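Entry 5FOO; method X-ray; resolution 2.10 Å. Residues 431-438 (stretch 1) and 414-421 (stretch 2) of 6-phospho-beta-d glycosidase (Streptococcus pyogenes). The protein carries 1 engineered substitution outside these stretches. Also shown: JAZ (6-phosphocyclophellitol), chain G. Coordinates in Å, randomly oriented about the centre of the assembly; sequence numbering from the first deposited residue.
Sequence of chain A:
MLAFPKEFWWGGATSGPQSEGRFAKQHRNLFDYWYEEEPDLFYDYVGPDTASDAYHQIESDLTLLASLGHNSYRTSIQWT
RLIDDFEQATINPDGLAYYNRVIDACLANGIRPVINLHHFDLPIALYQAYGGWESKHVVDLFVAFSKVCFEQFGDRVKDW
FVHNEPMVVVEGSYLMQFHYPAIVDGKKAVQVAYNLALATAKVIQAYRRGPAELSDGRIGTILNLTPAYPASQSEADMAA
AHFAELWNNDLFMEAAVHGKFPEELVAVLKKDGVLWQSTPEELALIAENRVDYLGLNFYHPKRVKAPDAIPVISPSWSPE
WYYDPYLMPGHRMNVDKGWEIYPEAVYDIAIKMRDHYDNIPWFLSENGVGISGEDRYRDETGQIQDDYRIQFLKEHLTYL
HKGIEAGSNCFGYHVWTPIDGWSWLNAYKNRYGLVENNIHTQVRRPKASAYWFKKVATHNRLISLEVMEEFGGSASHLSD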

# COMPACT_ATOMS: atom_id res chain seq x y z
N ARG A 431 12.56 11.67 -1.92
CA ARG A 431 12.44 11.54 -0.46
C ARG A 431 11.03 11.94 -0.09
O ARG A 431 10.56 12.95 -0.57
CB ARG A 431 13.47 12.43 0.24
CG ARG A 431 14.93 12.27 -0.25
CD ARG A 431 15.36 10.84 -0.04
NE ARG A 431 16.78 10.57 -0.31
CZ ARG A 431 17.72 10.51 0.60
NH1 ARG A 431 17.48 10.73 1.90
NH2 ARG A 431 18.95 10.24 0.21
N TYR A 432 10.36 11.07 0.66
CA TYR A 432 9.01 11.29 1.21
C TYR A 432 8.95 11.54 2.75
O TYR A 432 7.90 11.80 3.28
CB TYR A 432 8.14 10.04 0.92
CG TYR A 432 7.63 9.88 -0.51
CD1 TYR A 432 8.41 9.29 -1.50
CD2 TYR A 432 6.35 10.30 -0.85
CE1 TYR A 432 7.93 9.13 -2.81
CE2 TYR A 432 5.85 10.13 -2.14
CZ TYR A 432 6.65 9.55 -3.14
OH TYR A 432 6.10 9.43 -4.41
N GLY A 433 10.06 11.47 3.46
CA GLY A 433 10.04 11.42 4.90
C GLY A 433 9.62 12.72 5.54
O GLY A 433 9.89 13.84 5.01
N LEU A 434 8.99 12.59 6.70
CA LEU A 434 8.97 13.71 7.65
C LEU A 434 10.37 13.86 8.28
O LEU A 434 10.72 14.89 8.81
CB LEU A 434 7.98 13.38 8.78
CG LEU A 434 6.54 13.15 8.40
CD1 LEU A 434 5.80 12.58 9.61
CD2 LEU A 434 5.89 14.43 7.87
N VAL A 435 11.12 12.78 8.29
CA VAL A 435 12.44 12.71 8.89
C VAL A 435 13.41 12.21 7.83
O VAL A 435 13.20 11.17 7.22
CB VAL A 435 12.45 11.72 10.06
CG1 VAL A 435 13.84 11.63 10.70
CG2 VAL A 435 11.38 12.14 11.11
N GLU A 436 14.49 12.95 7.68
CA GLU A 436 15.52 12.69 6.69
C GLU A 436 16.31 11.49 7.14
O GLU A 436 16.57 11.34 8.33
CB GLU A 436 16.45 13.93 6.67
CG GLU A 436 17.68 13.80 5.82
CD GLU A 436 18.65 14.96 5.96
OE1 GLU A 436 18.43 15.93 6.76
OE2 GLU A 436 19.66 14.82 5.26
N ASN A 437 16.75 10.68 6.21
CA ASN A 437 17.74 9.67 6.48
C ASN A 437 18.97 9.92 5.61
O ASN A 437 18.86 10.10 4.40
CB ASN A 437 17.24 8.26 6.17
CG ASN A 437 18.16 7.18 6.72
OD1 ASN A 437 18.91 7.41 7.70
ND2 ASN A 437 18.08 6.01 6.15
N ASN A 438 20.14 9.91 6.21
CA ASN A 438 21.37 9.91 5.41
C ASN A 438 21.60 8.47 5.01
O ASN A 438 21.79 7.60 5.84
CB ASN A 438 22.52 10.44 6.23
CG ASN A 438 23.83 10.49 5.47
OD1 ASN A 438 24.35 9.51 4.92
ND2 ASN A 438 24.34 11.64 5.41
C2 JAZ G . 5.77 3.71 -2.32
C3 JAZ G . 4.93 2.82 -1.39
C4 JAZ G . 3.54 2.59 -1.97
C5 JAZ G . 2.79 3.89 -2.21
C6 JAZ G . 3.63 4.85 -3.03
C7 JAZ G . 5.03 5.04 -2.45
C8 JAZ G . 5.83 6.11 -3.19
O9 JAZ G . 6.00 5.66 -4.53
P10 JAZ G . 7.31 6.09 -5.33
O11 JAZ G . 7.16 5.40 -6.64
O12 JAZ G . 8.52 5.89 -4.52
O13 JAZ G . 7.22 7.55 -5.47
O14 JAZ G . 3.67 4.41 -4.39
O15 JAZ G . 7.06 3.99 -1.75
O16 JAZ G . 5.60 1.59 -1.29
O17 JAZ G . 2.79 1.75 -1.11
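Stretch 2 (414-421) HVWTPIDG

Stretch 2 enters as the strand around H414 and V415 and then runs as an irregular, mostly extended segment alongside stretch 1, whose residues 435-437 form a strand. At the V435-I419 bridge the two backbones run in the same direction; before it W416 lies against Y432 and V415 against L434, and after it D420 reaches forward to N437 and back to G433 and R431. A single beta bridge joins V435 to I419 (CA-CA 4.7 Å), with V435 N donating to P418 O at 2.9 Å and D420 N to V435 O at 3.1 Å. Just before it, L434 N donates to T417 O at 3.1 Å.

The main bump is the D420 side chain, which fills the hollow formed by the bend of stretch 1 from R431 to N437. Its OD1 accepts from G433 N at 3.0 Å; its OD2 accepts from N437 N at 3.1 Å and forms a salt bridge with R431 NH1 at 2.9 Å. G433 leaves the room needed here: an ideal CB would lie 2.5 Å from D420 OD1, a clash. G433 CA also makes a CA-H...O contact with T417 O at 3.1 Å.

Beyond this pocket, the edge of the W416 indole meets the face of Y432 (planes at 82°, CG of Y432 to CD1 of W416 3.7 Å). JAZ C3 lies over one indole face, and Y432 OH donates a very short 2.4 Å hydrogen bond to JAZ O13.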

# COMPACT_ATOMS: atom_id res chain seq x y z
N HIS A 414 -2.23 8.36 7.83
CA HIS A 414 -0.85 7.93 7.89
C HIS A 414 -0.09 8.63 6.69
O HIS A 414 -0.41 8.46 5.53
CB HIS A 414 -0.77 6.38 7.81
CG HIS A 414 -0.80 5.68 9.13
ND1 HIS A 414 -0.48 4.35 9.26
CD2 HIS A 414 -1.08 6.13 10.38
CE1 HIS A 414 -0.57 4.00 10.54
NE2 HIS A 414 -0.94 5.07 11.23
N VAL A 415 0.96 9.35 7.03
CA VAL A 415 1.85 9.95 6.09
C VAL A 415 2.80 8.86 5.51
O VAL A 415 3.46 8.12 6.24
CB VAL A 415 2.71 11.05 6.74
CG1 VAL A 415 3.61 11.66 5.66
CG2 VAL A 415 1.85 12.14 7.36
N TRP A 416 2.89 8.80 4.19
CA TRP A 416 4.00 8.14 3.54
C TRP A 416 5.22 9.08 3.38
O TRP A 416 5.06 10.08 2.64
CB TRP A 416 3.63 7.55 2.20
CG TRP A 416 4.75 6.67 1.74
CD1 TRP A 416 5.89 7.03 1.03
CD2 TRP A 416 4.86 5.33 2.02
NE1 TRP A 416 6.72 5.95 0.90
CE2 TRP A 416 6.10 4.88 1.46
CE3 TRP A 416 4.03 4.41 2.66
CZ2 TRP A 416 6.51 3.57 1.56
CZ3 TRP A 416 4.43 3.11 2.75
CH2 TRP A 416 5.65 2.68 2.20
N THR A 417 6.05 9.14 4.39
CA THR A 417 6.63 8.02 5.11
C THR A 417 7.30 8.66 6.34
O THR A 417 7.77 9.81 6.24
CB THR A 417 7.50 7.08 4.31
OG1 THR A 417 7.60 5.84 5.02
CG2 THR A 417 8.86 7.69 4.07
N PRO A 418 7.34 7.99 7.49
CA PRO A 418 7.99 8.67 8.61
C PRO A 418 9.46 9.07 8.39
O PRO A 418 9.85 10.18 8.71
CB PRO A 418 7.91 7.65 9.73
CG PRO A 418 6.64 7.00 9.45
CD PRO A 418 6.63 6.78 7.97
N ILE A 419 10.25 8.13 7.91
CA ILE A 419 11.65 8.29 7.67
C ILE A 419 11.94 7.87 6.23
O ILE A 419 11.48 6.82 5.79
CB ILE A 419 12.44 7.40 8.63
CG1 ILE A 419 12.17 7.80 10.09
CG2 ILE A 419 13.95 7.46 8.32
CD1 ILE A 419 12.68 6.81 11.11
N ASP A 420 12.72 8.66 5.51
CA ASP A 420 13.09 8.41 4.12
C ASP A 420 13.36 6.95 3.96
O ASP A 420 14.11 6.37 4.80
CB ASP A 420 14.37 9.17 3.71
CG ASP A 420 14.18 10.71 3.60
OD1 ASP A 420 13.04 11.23 3.47
OD2 ASP A 420 15.24 11.40 3.58
N GLY A 421 12.75 6.34 2.93
CA GLY A 421 13.00 4.92 2.65
C GLY A 421 13.29 4.59 1.19
O GLY A 421 13.21 5.44 0.30
O HOH W 1 11.27 8.21 1.14